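Local coordinates for ribulose bisphosphate carboxylase (PDB 2D69), which probably catalyses the addition of CO2 and water to ribulose 1,5-bisphosphate, giving two molecules of 3-phosphoglycerate in an archaeal AMP degradation pathway, at residues G44-E49 with K113-L118; D151-A156 with A395-V400; I225-P230 with E239-E244; N232-R237 with W258-Y263; G354-L359 with K387-A392. All blocks are in the same frame, centred on the assembly; numbering follows the deposited sequence.

How the contacts relate
Contact 1 stands alone in the N-terminal domain, with its centre 33 Å or more from the other four, all of which belong to the alpha/beta barrel. Contacts 2 and 5 share helix 382-398 and touch, their centres 7 Å apart; contact 5 falls within the chain span that contact 2 closes. Contacts 3 and 4 share helix 231-244, with centres 10 Å apart, and their segments alternate along the chain. Contacts 1, 3 and 4 also reach the second subunit, where Glu49 of contact 1 touches the predicted metal ligand Glu189. Within the same chain, Leu389 of contact 5 lies about 4 Å from Ala371 between side chains, and Ile225 of contact 3 about 8 Å from Lys186.

Contact 1: G44-E49 with K113-L118; sequences GRIASE and KALKNL
Arg45 and Ala114 mark the closest approach of the two backbones, with CA atoms 8.2 Å apart. Residues 44-49 end helix 39-49, while 113-118 run from a loop into strand 115-124 and turn a corner at Lys116. No hydrogen bond spans the gap, so side chains alone fill it. Arg45 lays its aliphatic stem against the alanine, CD lying 3.6 Å from Ala114 CB, and the same methyl sits under one face of the guanidinium. The chain is extended from CG to NE (chi2 174°), which carries the flat group over a residue small enough to accept it, while NH2 forms a salt bridge with Glu41, one turn earlier on the helix. Putting an alanine in place of Arg45 would probably leave the Ala114 methyl without its cover and the Glu41 carboxylate without its mate. This is the helix-on-sheet packing of the Rubisco N-terminal domain, which in the dimer helps to complete the other subunit's active site: Glu49 packs on Glu189 of the second subunit, and its O bonds weakly to Lys162 NZ there, both predicted active-site residues. Branched and wholly apolar, Ile46 suits the buried face. It crosses Leu115 at about a right angle, CG1 lying 3.8 Å from Leu115 CD1, and runs alongside Leu118 in the opposite sense, CD1 to Leu118 CD1 being 3.7 Å.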
# COMPACT_ATOMS: atom_id res chain seq x y z
N GLY A 44 44.74 8.33 28.93
CA GLY A 44 44.09 9.57 28.54
C GLY A 44 43.71 9.57 27.07
O GLY A 44 42.58 9.91 26.74
N ARG A 45 44.62 9.16 26.20
CA ARG A 45 44.37 9.05 24.79
C ARG A 45 43.17 8.13 24.50
O ARG A 45 42.32 8.42 23.63
CB ARG A 45 45.60 8.51 24.08
CG ARG A 45 46.68 9.60 23.94
CD ARG A 45 47.98 9.07 23.38
NE ARG A 45 49.05 10.10 23.36
CZ ARG A 45 49.35 10.88 22.32
NH1 ARG A 45 48.66 10.80 21.18
NH2 ARG A 45 50.33 11.79 22.41
N ILE A 46 43.08 7.02 25.23
CA ILE A 46 41.92 6.14 25.05
C ILE A 46 40.61 6.87 25.41
O ILE A 46 39.61 6.81 24.67
CB ILE A 46 42.06 4.84 25.85
CG1 ILE A 46 43.33 4.11 25.40
CG2 ILE A 46 40.83 3.93 25.57
CD1 ILE A 46 43.85 3.07 26.41
N ALA A 47 40.63 7.57 26.55
CA ALA A 47 39.40 8.21 27.11
C ALA A 47 38.95 9.35 26.18
O ALA A 47 37.75 9.57 25.88
CB ALA A 47 39.70 8.71 28.52
N SER A 48 39.96 10.05 25.71
CA SER A 48 39.80 11.16 24.80
C SER A 48 39.17 10.78 23.44
O SER A 48 38.16 11.35 23.00
CB SER A 48 41.20 11.72 24.53
OG SER A 48 41.03 12.79 23.69
N GLU A 49 39.77 9.80 22.78
CA GLU A 49 39.39 9.44 21.45
C GLU A 49 38.02 8.70 21.50
O GLU A 49 37.26 8.74 20.53
CB GLU A 49 40.50 8.62 20.81
CG GLU A 49 40.27 8.25 19.35
CD GLU A 49 40.37 9.44 18.40
OE1 GLU A 49 41.00 10.48 18.79
OE2 GLU A 49 39.82 9.32 17.27
N LYS A 113 48.72 5.38 17.23
CA LYS A 113 50.18 5.22 17.20
C LYS A 113 50.82 5.12 18.61
O LYS A 113 51.82 4.44 18.78
CB LYS A 113 50.85 6.40 16.43
CG LYS A 113 51.94 5.95 15.44
CD LYS A 113 52.65 7.13 14.74
CE LYS A 113 53.95 6.65 14.02
NZ LYS A 113 54.59 7.67 13.13
N ALA A 114 50.26 5.82 19.60
CA ALA A 114 50.88 5.89 20.92
C ALA A 114 50.55 4.68 21.79
O ALA A 114 50.99 4.59 22.92
CB ALA A 114 50.48 7.16 21.63
N LEU A 115 49.74 3.76 21.27
CA LEU A 115 49.55 2.46 21.91
C LEU A 115 50.24 1.37 21.11
O LEU A 115 50.09 1.30 19.88
CB LEU A 115 48.08 2.12 22.05
CG LEU A 115 47.18 3.15 22.75
CD1 LEU A 115 45.79 2.58 22.94
CD2 LEU A 115 47.76 3.52 24.05
N LYS A 116 51.01 0.53 21.78
CA LYS A 116 51.60 -0.63 21.12
C LYS A 116 50.50 -1.62 20.83
O LYS A 116 50.48 -2.26 19.78
CB LYS A 116 52.71 -1.26 22.00
CG LYS A 116 53.82 -1.97 21.23
CD LYS A 116 55.20 -1.90 21.92
CE LYS A 116 56.11 -3.05 21.42
NZ LYS A 116 57.61 -2.85 21.67
N ASN A 117 49.60 -1.77 21.80
CA ASN A 117 48.54 -2.77 21.73
C ASN A 117 47.36 -2.27 22.56
O ASN A 117 47.56 -1.61 23.57
CB ASN A 117 49.02 -4.09 22.34
CG ASN A 117 49.94 -4.88 21.40
OD1 ASN A 117 49.55 -5.25 20.29
ND2 ASN A 117 51.19 -5.10 21.85
N LEU A 118 46.14 -2.69 22.21
CA LEU A 118 44.94 -2.22 22.87
C LEU A 118 43.88 -3.31 22.75
O LEU A 118 43.58 -3.75 21.65
CB LEU A 118 44.41 -0.90 22.27
CG LEU A 118 43.08 -0.44 22.92
CD1 LEU A 118 43.26 0.01 24.34
CD2 LEU A 118 42.38 0.64 22.13

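Contact 2: D151-A156 with A395-V400; sequences DRPLTA and AAIEGV. With SO4 (sulfate ion), chain H.
The seam where the alpha/beta barrel closes, with its first strand (154-157) beside its last (368-370), brings Arg152 and Pro153 against Ile397 at the end of helix 382-398. Residues 151-153 lead into the amino end of the first strand, whereas the active site of such a barrel lies at the carboxyl ends; the side chain of Pro153 is about 11 Å from that of Gln370, a predicted substrate-binding residue. Ile397 does all the touching from the helix. Its CD1 reaches Pro153 CD at 4.0 Å, the proline ring and the isoleucine meeting end on, and also lies against Arg152 CB, at a spacing short enough to be doubtful in detail, while CG2 slides past Asp151 OD2. A beta-branched, apolar residue can thus cover three neighbours at once. The helix stops just beyond in a Schellman motif: Gly399 takes a positive phi (70°), easy for glycine, and Val400 N bonds Ala395 O at 3.0 Å. Arg152 meets the helix with little more than its CB, because CG lies between the backbone N and the carbonyl carbon (chi1 68°) and the extended chain leads off elsewhere. There NH1 forms a salt bridge with Asp183 and a weak bond to Pro153 O, and NE makes a long, weak bond of 3.5 Å to O4 of a sulfate, approached obliquely. With Asp183 as the main partner of Arg152, and Lys365 pairing with Asp151 OD2, these residues hold the sulfate, probably from the crystallisation liquor, only loosely, by one long bond.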
# COMPACT_ATOMS: atom_id res chain seq x y z
N ASP A 151 15.73 -30.50 30.69
CA ASP A 151 16.93 -30.59 31.54
C ASP A 151 18.26 -30.83 30.76
O ASP A 151 19.28 -30.13 31.02
CB ASP A 151 16.73 -31.69 32.59
CG ASP A 151 17.84 -31.67 33.65
OD1 ASP A 151 18.03 -30.57 34.26
OD2 ASP A 151 18.57 -32.67 33.91
N ARG A 152 18.27 -31.78 29.83
CA ARG A 152 19.51 -32.19 29.16
C ARG A 152 19.99 -31.13 28.20
O ARG A 152 19.18 -30.35 27.73
CB ARG A 152 19.34 -33.53 28.44
CG ARG A 152 18.41 -33.48 27.24
CD ARG A 152 18.53 -34.72 26.38
NE ARG A 152 17.49 -34.71 25.34
CZ ARG A 152 17.61 -34.12 24.18
NH1 ARG A 152 18.72 -33.50 23.88
NH2 ARG A 152 16.61 -34.13 23.32
N PRO A 153 21.29 -31.08 27.89
CA PRO A 153 21.75 -30.22 26.80
C PRO A 153 21.07 -30.63 25.49
O PRO A 153 20.65 -31.76 25.28
CB PRO A 153 23.27 -30.44 26.75
CG PRO A 153 23.54 -31.59 27.58
CD PRO A 153 22.38 -31.82 28.52
N LEU A 154 20.96 -29.67 24.60
CA LEU A 154 20.44 -29.95 23.26
C LEU A 154 21.61 -30.37 22.39
O LEU A 154 22.76 -30.04 22.69
CB LEU A 154 19.79 -28.70 22.67
CG LEU A 154 18.44 -28.26 23.25
CD1 LEU A 154 18.11 -26.83 22.76
CD2 LEU A 154 17.36 -29.17 22.79
N THR A 155 21.30 -31.16 21.36
CA THR A 155 22.29 -31.58 20.37
C THR A 155 22.07 -30.98 18.98
O THR A 155 20.95 -30.68 18.56
CB THR A 155 22.32 -33.06 20.25
OG1 THR A 155 21.06 -33.53 19.76
CG2 THR A 155 22.56 -33.73 21.59
N ALA A 156 23.20 -30.80 18.29
CA ALA A 156 23.26 -30.20 16.97
C ALA A 156 24.31 -30.92 16.16
O ALA A 156 25.31 -31.42 16.71
CB ALA A 156 23.63 -28.75 17.08
N ALA A 395 23.36 -40.84 29.78
CA ALA A 395 24.24 -41.43 30.78
C ALA A 395 24.97 -40.38 31.63
O ALA A 395 25.02 -40.49 32.84
CB ALA A 395 25.24 -42.38 30.13
N ALA A 396 25.59 -39.39 31.00
CA ALA A 396 26.26 -38.36 31.77
C ALA A 396 25.27 -37.77 32.80
O ALA A 396 25.59 -37.63 33.96
CB ALA A 396 26.81 -37.27 30.84
N ILE A 397 24.05 -37.45 32.38
CA ILE A 397 23.06 -36.82 33.28
C ILE A 397 22.62 -37.75 34.41
O ILE A 397 22.38 -37.29 35.52
CB ILE A 397 21.84 -36.41 32.49
CG1 ILE A 397 22.21 -35.24 31.58
CG2 ILE A 397 20.66 -36.01 33.40
CD1 ILE A 397 21.40 -35.23 30.37
N GLU A 398 22.48 -39.04 34.12
CA GLU A 398 22.01 -40.01 35.10
C GLU A 398 23.14 -40.52 36.01
O GLU A 398 22.86 -41.26 36.94
CB GLU A 398 21.28 -41.19 34.42
CG GLU A 398 19.95 -40.85 33.72
CD GLU A 398 19.40 -42.00 32.85
OE1 GLU A 398 19.58 -43.18 33.24
OE2 GLU A 398 18.79 -41.74 31.78
N GLY A 399 24.38 -40.10 35.77
CA GLY A 399 25.54 -40.53 36.54
C GLY A 399 25.88 -42.00 36.27
O GLY A 399 26.33 -42.72 37.15
N VAL A 400 25.60 -42.45 35.05
CA VAL A 400 25.78 -43.85 34.65
C VAL A 400 27.08 -43.91 33.84
O VAL A 400 27.30 -43.05 32.97
CB VAL A 400 24.60 -44.33 33.79
CG1 VAL A 400 24.86 -45.70 33.12
CG2 VAL A 400 23.33 -44.34 34.61
S SO4 H . 13.85 -34.34 28.14
O1 SO4 H . 12.68 -33.53 27.79
O2 SO4 H . 14.85 -33.52 28.82
O3 SO4 H . 13.37 -35.36 29.07
O4 SO4 H . 14.42 -34.99 26.95

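Contact 3: I225-P230 with E239-E244; sequences INITGP and EMVANE
Ile225 and Val241 are pressed together methyl to methyl, Ile225 CG2 lying only 3.5 Å from Val241 CG2, tighter than usual van der Waals contact. The side chains slide past each other in opposite directions, so Ile225 CG2 also comes to 4.0 Å from Val241 CG1 and touches both arms of the valine. With Ile225 CG1 set opposite the backbone N (chi1 -175°), it is the CG2 branch that is left to meet the helix. Two beta-branched residues suit this buried place, being short and broad. Ile227 makes a looser neighbour, its CG2 staying 4.4 Å from Val241 CG2. Elsewhere on the helix the character is quite different: Asn243, polar, is exposed to solvent, and Glu239, partly exposed, lies beside helix 258-271. The loop 225-230 joins strand 222-224 to helix 231-244, which leads on to strand 248-252, a beta-alpha-beta crossover of the barrel in which the helix folds back over its own connection. Backbone hydrogen bonds of Ile225 and Ile227 with Met250 hold the loop to that next strand, Tyr207 of helix 199-217 packs on both Ile225 and Val241, and Met264 of helix 258-271 touches Ile227.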
# COMPACT_ATOMS: atom_id res chain seq x y z
N ILE A 225 19.12 -22.81 10.37
CA ILE A 225 19.27 -22.54 8.96
C ILE A 225 19.95 -21.23 8.74
O ILE A 225 19.55 -20.22 9.32
CB ILE A 225 17.87 -22.63 8.28
CG1 ILE A 225 18.02 -22.47 6.75
CG2 ILE A 225 16.88 -21.60 8.83
CD1 ILE A 225 16.86 -23.06 6.02
N ASN A 226 20.99 -21.24 7.90
CA ASN A 226 21.84 -20.07 7.67
C ASN A 226 21.21 -19.03 6.72
O ASN A 226 21.17 -19.23 5.53
CB ASN A 226 23.14 -20.55 7.12
CG ASN A 226 24.21 -19.50 7.11
OD1 ASN A 226 25.38 -19.80 6.80
ND2 ASN A 226 23.87 -18.32 7.53
N ILE A 227 20.73 -17.93 7.27
CA ILE A 227 20.09 -16.83 6.52
C ILE A 227 21.08 -15.70 6.23
O ILE A 227 20.72 -14.67 5.68
CB ILE A 227 18.91 -16.24 7.28
CG1 ILE A 227 19.32 -15.56 8.57
CG2 ILE A 227 17.85 -17.37 7.68
CD1 ILE A 227 18.23 -14.59 9.10
N THR A 228 22.31 -15.88 6.63
CA THR A 228 23.34 -14.86 6.44
C THR A 228 23.38 -14.40 4.97
O THR A 228 23.29 -15.21 4.04
CB THR A 228 24.69 -15.42 6.82
OG1 THR A 228 24.68 -15.89 8.15
CG2 THR A 228 25.78 -14.36 6.78
N GLY A 229 23.50 -13.08 4.80
CA GLY A 229 23.49 -12.38 3.54
C GLY A 229 23.43 -10.85 3.74
O GLY A 229 23.34 -10.36 4.86
N PRO A 230 23.42 -10.11 2.64
CA PRO A 230 23.00 -8.69 2.63
C PRO A 230 21.68 -8.60 3.39
O PRO A 230 20.86 -9.51 3.24
CB PRO A 230 22.77 -8.40 1.16
CG PRO A 230 23.61 -9.39 0.43
CD PRO A 230 23.78 -10.58 1.29
N GLU A 239 11.77 -14.49 6.85
CA GLU A 239 10.31 -14.60 6.62
C GLU A 239 9.93 -15.94 6.02
O GLU A 239 8.88 -16.59 6.39
CB GLU A 239 9.83 -13.45 5.68
CG GLU A 239 9.92 -12.06 6.30
CD GLU A 239 9.59 -10.91 5.33
OE1 GLU A 239 9.68 -11.10 4.10
OE2 GLU A 239 9.24 -9.81 5.78
N MET A 240 10.75 -16.44 5.12
CA MET A 240 10.50 -17.78 4.53
C MET A 240 10.57 -18.91 5.56
O MET A 240 9.74 -19.83 5.56
CB MET A 240 11.42 -18.09 3.37
CG MET A 240 11.27 -17.21 2.14
SD MET A 240 12.83 -17.49 1.21
CE MET A 240 12.84 -16.08 0.01
N VAL A 241 11.52 -18.80 6.49
CA VAL A 241 11.68 -19.80 7.53
C VAL A 241 10.42 -19.81 8.41
O VAL A 241 9.77 -20.85 8.56
CB VAL A 241 13.02 -19.54 8.34
CG1 VAL A 241 13.09 -20.48 9.60
CG2 VAL A 241 14.22 -19.81 7.46
N ALA A 242 9.99 -18.64 8.89
CA ALA A 242 8.82 -18.50 9.80
C ALA A 242 7.57 -19.01 9.10
O ALA A 242 6.73 -19.73 9.67
CB ALA A 242 8.63 -17.06 10.20
N ASN A 243 7.47 -18.68 7.82
CA ASN A 243 6.36 -19.12 7.01
C ASN A 243 6.24 -20.60 6.87
O ASN A 243 5.15 -21.13 6.77
CB ASN A 243 6.49 -18.54 5.61
CG ASN A 243 5.33 -17.82 5.26
OD1 ASN A 243 5.27 -16.58 5.56
ND2 ASN A 243 4.28 -18.55 4.76
N GLU A 244 7.37 -21.26 6.87
CA GLU A 244 7.40 -22.71 6.78
C GLU A 244 7.22 -23.41 8.13
O GLU A 244 7.12 -24.62 8.17
CB GLU A 244 8.67 -23.16 6.04
CG GLU A 244 8.50 -24.38 5.15
CD GLU A 244 7.56 -24.17 3.96
OE1 GLU A 244 7.45 -23.07 3.44
OE2 GLU A 244 6.93 -25.15 3.54

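Contact 4: N232-R237 with W258-Y263; sequences NIMEKR and WSALQY
Glu235 and Tyr263 join two neighbouring helices of the barrel, 231-244 and 258-271, across CA atoms 9.1 Å apart. From its CB, which points toward the other helix, the glutamate sends CG opposite the backbone N (chi1 171°) and continues extended, so that CB and CG act as a spacer and the carboxylate does the touching. CD lies 3.2 Å from Tyr263 OH. At the tip, OE1 accepts the hydrogen bond from Tyr263 OH at 2.8 Å, on its syn side but 29° out of the carboxylate plane. The same oxygen lies at the ring edge, close to the ring plane, 3.3 Å from Tyr263 CE2. OE2 is also near, 2.9 Å from Tyr263 OH, so the hydroxyl sits before the carboxylate as a whole, whose plane is turned 65° from the ring. A leucine in place of Glu235 would probably leave the tyrosine hydroxyl without its acceptor and the ring freer to turn. Nearer the barrel wall the contact is apolar: Met234, flexible and here bent at chi2 and chi3, brings CE to 3.8 Å from Ala260 CB, whose small size admits it. The dimer interface runs beside both helices, for Met234 packs on Ser259 of the second subunit and Tyr263 on Asn232 of the second subunit. Long polar side chains thus bridge the partly exposed edge while the apolar methionine and alanine fill the buried side, and the donated phenol proton would help to disperse the charge of an ionised Glu235.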
# COMPACT_ATOMS: atom_id res chain seq x y z
N ASN A 232 18.70 -7.20 3.45
CA ASN A 232 17.39 -7.41 2.86
C ASN A 232 17.15 -8.88 2.56
O ASN A 232 16.04 -9.40 2.77
CB ASN A 232 17.18 -6.54 1.61
CG ASN A 232 18.17 -6.83 0.51
OD1 ASN A 232 17.77 -7.15 -0.58
ND2 ASN A 232 19.46 -6.76 0.81
N ILE A 233 18.19 -9.54 2.05
CA ILE A 233 18.13 -10.96 1.76
C ILE A 233 17.92 -11.73 3.06
O ILE A 233 17.10 -12.63 3.07
CB ILE A 233 19.46 -11.48 1.07
CG1 ILE A 233 19.82 -10.68 -0.20
CG2 ILE A 233 19.38 -13.00 0.83
CD1 ILE A 233 18.77 -10.49 -1.16
N MET A 234 18.65 -11.39 4.13
CA MET A 234 18.53 -12.12 5.41
C MET A 234 17.09 -11.99 5.89
O MET A 234 16.53 -12.96 6.36
CB MET A 234 19.41 -11.57 6.55
CG MET A 234 20.85 -11.68 6.39
SD MET A 234 21.65 -11.90 8.04
CE MET A 234 21.80 -10.18 8.34
N GLU A 235 16.51 -10.78 5.76
CA GLU A 235 15.14 -10.54 6.16
C GLU A 235 14.17 -11.39 5.39
O GLU A 235 13.29 -12.01 6.02
CB GLU A 235 14.74 -9.06 6.05
CG GLU A 235 13.26 -8.77 6.23
CD GLU A 235 12.96 -7.30 6.50
OE1 GLU A 235 13.77 -6.41 6.16
OE2 GLU A 235 11.93 -7.01 7.12
N LYS A 236 14.28 -11.42 4.07
CA LYS A 236 13.38 -12.25 3.24
C LYS A 236 13.52 -13.74 3.61
O LYS A 236 12.55 -14.48 3.65
CB LYS A 236 13.65 -12.02 1.75
CG LYS A 236 13.13 -10.64 1.18
CD LYS A 236 13.75 -10.28 -0.21
CE LYS A 236 13.42 -8.82 -0.73
NZ LYS A 236 14.56 -8.16 -1.55
N ARG A 237 14.74 -14.17 3.93
CA ARG A 237 14.97 -15.59 4.23
C ARG A 237 14.37 -15.95 5.61
O ARG A 237 13.73 -17.00 5.77
CB ARG A 237 16.46 -15.91 4.12
CG ARG A 237 16.94 -16.03 2.67
CD ARG A 237 18.47 -16.26 2.48
NE ARG A 237 18.71 -16.20 1.05
CZ ARG A 237 19.88 -16.19 0.42
NH1 ARG A 237 19.87 -16.04 -0.90
NH2 ARG A 237 21.03 -16.26 1.06
N TRP A 258 27.11 -5.71 13.30
CA TRP A 258 26.21 -5.23 14.33
C TRP A 258 24.95 -4.53 13.82
O TRP A 258 23.87 -4.70 14.41
CB TRP A 258 27.00 -4.26 15.28
CG TRP A 258 28.07 -4.90 16.06
CD1 TRP A 258 29.39 -4.56 16.06
CD2 TRP A 258 27.95 -6.01 16.93
NE1 TRP A 258 30.10 -5.42 16.85
CE2 TRP A 258 29.21 -6.30 17.43
CE3 TRP A 258 26.86 -6.78 17.38
CZ2 TRP A 258 29.46 -7.34 18.30
CZ3 TRP A 258 27.10 -7.78 18.26
CH2 TRP A 258 28.39 -8.07 18.71
N SER A 259 25.10 -3.74 12.77
CA SER A 259 24.01 -2.97 12.19
C SER A 259 22.92 -3.89 11.68
O SER A 259 21.70 -3.70 12.00
CB SER A 259 24.52 -2.07 11.07
OG SER A 259 23.42 -1.39 10.50
N ALA A 260 23.34 -4.92 10.97
CA ALA A 260 22.37 -5.89 10.46
C ALA A 260 21.78 -6.70 11.58
O ALA A 260 20.62 -6.97 11.55
CB ALA A 260 22.98 -6.79 9.50
N LEU A 261 22.59 -7.06 12.58
CA LEU A 261 22.10 -7.85 13.72
C LEU A 261 21.02 -7.12 14.50
O LEU A 261 20.00 -7.70 14.83
CB LEU A 261 23.22 -8.19 14.68
CG LEU A 261 23.20 -9.48 15.47
CD1 LEU A 261 23.85 -9.41 16.83
CD2 LEU A 261 21.91 -10.31 15.50
N GLN A 262 21.23 -5.82 14.75
CA GLN A 262 20.26 -5.07 15.55
C GLN A 262 18.95 -5.03 14.80
O GLN A 262 17.87 -5.22 15.38
CB GLN A 262 20.76 -3.66 15.87
CG GLN A 262 21.83 -3.61 16.88
CD GLN A 262 21.81 -2.30 17.65
OE1 GLN A 262 22.67 -1.46 17.47
NE2 GLN A 262 20.81 -2.11 18.47
N TYR A 263 19.01 -4.83 13.50
CA TYR A 263 17.75 -4.82 12.76
C TYR A 263 17.11 -6.20 12.71
O TYR A 263 15.86 -6.35 12.84
CB TYR A 263 17.97 -4.22 11.37
CG TYR A 263 16.74 -4.34 10.51
CD1 TYR A 263 15.58 -3.61 10.83
CD2 TYR A 263 16.69 -5.20 9.45
CE1 TYR A 263 14.42 -3.71 10.08
CE2 TYR A 263 15.52 -5.31 8.68
CZ TYR A 263 14.40 -4.56 9.01
OH TYR A 263 13.26 -4.65 8.26

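Contact 5: G354-L359 with K387-A392; sequences GLMPEL and KALRDA
While Arg390 NH1 is gripped by both Glu219 OE1, in a salt bridge, and Gly181 O, Leu389, the residue before it on helix 382-398, brings its CD1 to Met356. The methionine bends at chi2 (-66°) and again at chi3, curling round that leucine methyl: SD lies 3.7 Å from Leu389 CD1, with CG and CE a little farther off. The two side chains cross at about a right angle, and the unbranched, pliable methionine is well able to follow the rounded leucine. Helices 356-363 and 382-398 come after the seventh and eighth strands of the alpha/beta barrel and pack side by side on its outer wall, where Met356 also rests on Ile369 of strand 368-370. Their approach is close, the CA atoms of Met356 and Ala392 being 6.2 Å apart, and alanine is apt here because its lone methyl leaves space for the neighbouring backbone. Ala392 CB meets Met356 CG at 4.0 Å. Pro357 fits the first turn of its helix, where no backbone N-H is needed for the helical bonding. On its inner side Leu389 packs against Ala371, a predicted substrate-binding residue, and Thr155 of the first strand.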
# COMPACT_ATOMS: atom_id res chain seq x y z
N GLY A 354 32.10 -40.06 23.84
CA GLY A 354 33.00 -40.29 24.96
C GLY A 354 33.42 -39.02 25.72
O GLY A 354 33.93 -39.07 26.82
N LEU A 355 33.19 -37.85 25.14
CA LEU A 355 33.53 -36.61 25.84
C LEU A 355 32.38 -36.03 26.60
O LEU A 355 32.57 -35.03 27.28
CB LEU A 355 34.06 -35.59 24.85
CG LEU A 355 35.33 -36.03 24.12
CD1 LEU A 355 35.89 -34.86 23.32
CD2 LEU A 355 36.38 -36.55 25.09
N MET A 356 31.18 -36.62 26.51
CA MET A 356 30.00 -35.96 27.06
C MET A 356 30.05 -35.88 28.59
O MET A 356 29.70 -34.86 29.14
CB MET A 356 28.68 -36.58 26.58
CG MET A 356 28.43 -36.48 25.08
SD MET A 356 28.21 -34.80 24.52
CE MET A 356 29.88 -34.42 23.88
N PRO A 357 30.45 -36.95 29.29
CA PRO A 357 30.60 -36.84 30.77
C PRO A 357 31.49 -35.68 31.21
O PRO A 357 31.05 -34.89 32.03
CB PRO A 357 31.16 -38.21 31.17
CG PRO A 357 30.57 -39.16 30.14
CD PRO A 357 30.68 -38.33 28.82
N GLU A 358 32.66 -35.51 30.63
CA GLU A 358 33.57 -34.45 31.01
C GLU A 358 32.99 -33.08 30.62
O GLU A 358 33.02 -32.11 31.42
CB GLU A 358 34.94 -34.67 30.33
CG GLU A 358 36.05 -33.73 30.78
CD GLU A 358 37.32 -33.78 29.92
OE1 GLU A 358 37.42 -34.59 28.96
OE2 GLU A 358 38.27 -32.99 30.24
N LEU A 359 32.45 -32.99 29.41
CA LEU A 359 31.87 -31.73 28.94
C LEU A 359 30.78 -31.23 29.89
O LEU A 359 30.80 -30.09 30.32
CB LEU A 359 31.34 -31.87 27.52
CG LEU A 359 30.72 -30.61 26.95
CD1 LEU A 359 31.81 -29.58 26.72
CD2 LEU A 359 29.96 -30.90 25.66
N LYS A 387 22.39 -41.38 17.70
CA LYS A 387 21.86 -42.12 18.82
C LYS A 387 22.95 -42.24 19.88
O LYS A 387 22.66 -42.12 21.06
CB LYS A 387 21.35 -43.51 18.44
CG LYS A 387 20.49 -44.15 19.58
CD LYS A 387 20.05 -45.59 19.28
CE LYS A 387 19.80 -46.40 20.61
NZ LYS A 387 20.07 -47.87 20.50
N ALA A 388 24.18 -42.43 19.43
CA ALA A 388 25.30 -42.63 20.36
C ALA A 388 25.51 -41.37 21.19
O ALA A 388 25.77 -41.42 22.39
CB ALA A 388 26.56 -42.98 19.61
N LEU A 389 25.39 -40.23 20.54
CA LEU A 389 25.55 -38.95 21.22
C LEU A 389 24.43 -38.76 22.26
O LEU A 389 24.69 -38.41 23.42
CB LEU A 389 25.53 -37.83 20.20
CG LEU A 389 25.86 -36.43 20.76
CD1 LEU A 389 27.32 -36.32 21.23
CD2 LEU A 389 25.51 -35.36 19.73
N ARG A 390 23.19 -39.01 21.86
CA ARG A 390 22.04 -38.88 22.78
C ARG A 390 22.17 -39.84 23.95
O ARG A 390 21.81 -39.50 25.06
CB ARG A 390 20.71 -39.11 22.05
CG ARG A 390 20.25 -37.90 21.16
CD ARG A 390 19.70 -36.66 21.95
NE ARG A 390 18.60 -37.09 22.84
CZ ARG A 390 17.34 -37.32 22.46
NH1 ARG A 390 16.95 -37.13 21.21
NH2 ARG A 390 16.43 -37.67 23.36
N ASP A 391 22.70 -41.05 23.73
CA ASP A 391 22.80 -42.02 24.80
C ASP A 391 23.90 -41.64 25.75
O ASP A 391 23.76 -41.80 26.96
CB ASP A 391 23.08 -43.39 24.24
CG ASP A 391 21.87 -44.03 23.60
OD1 ASP A 391 20.70 -43.59 23.79
OD2 ASP A 391 21.99 -45.02 22.91
N ALA A 392 25.01 -41.11 25.23
CA ALA A 392 26.08 -40.68 26.10
C ALA A 392 25.63 -39.51 26.98
O ALA A 392 26.05 -39.44 28.12
CB ALA A 392 27.35 -40.32 25.31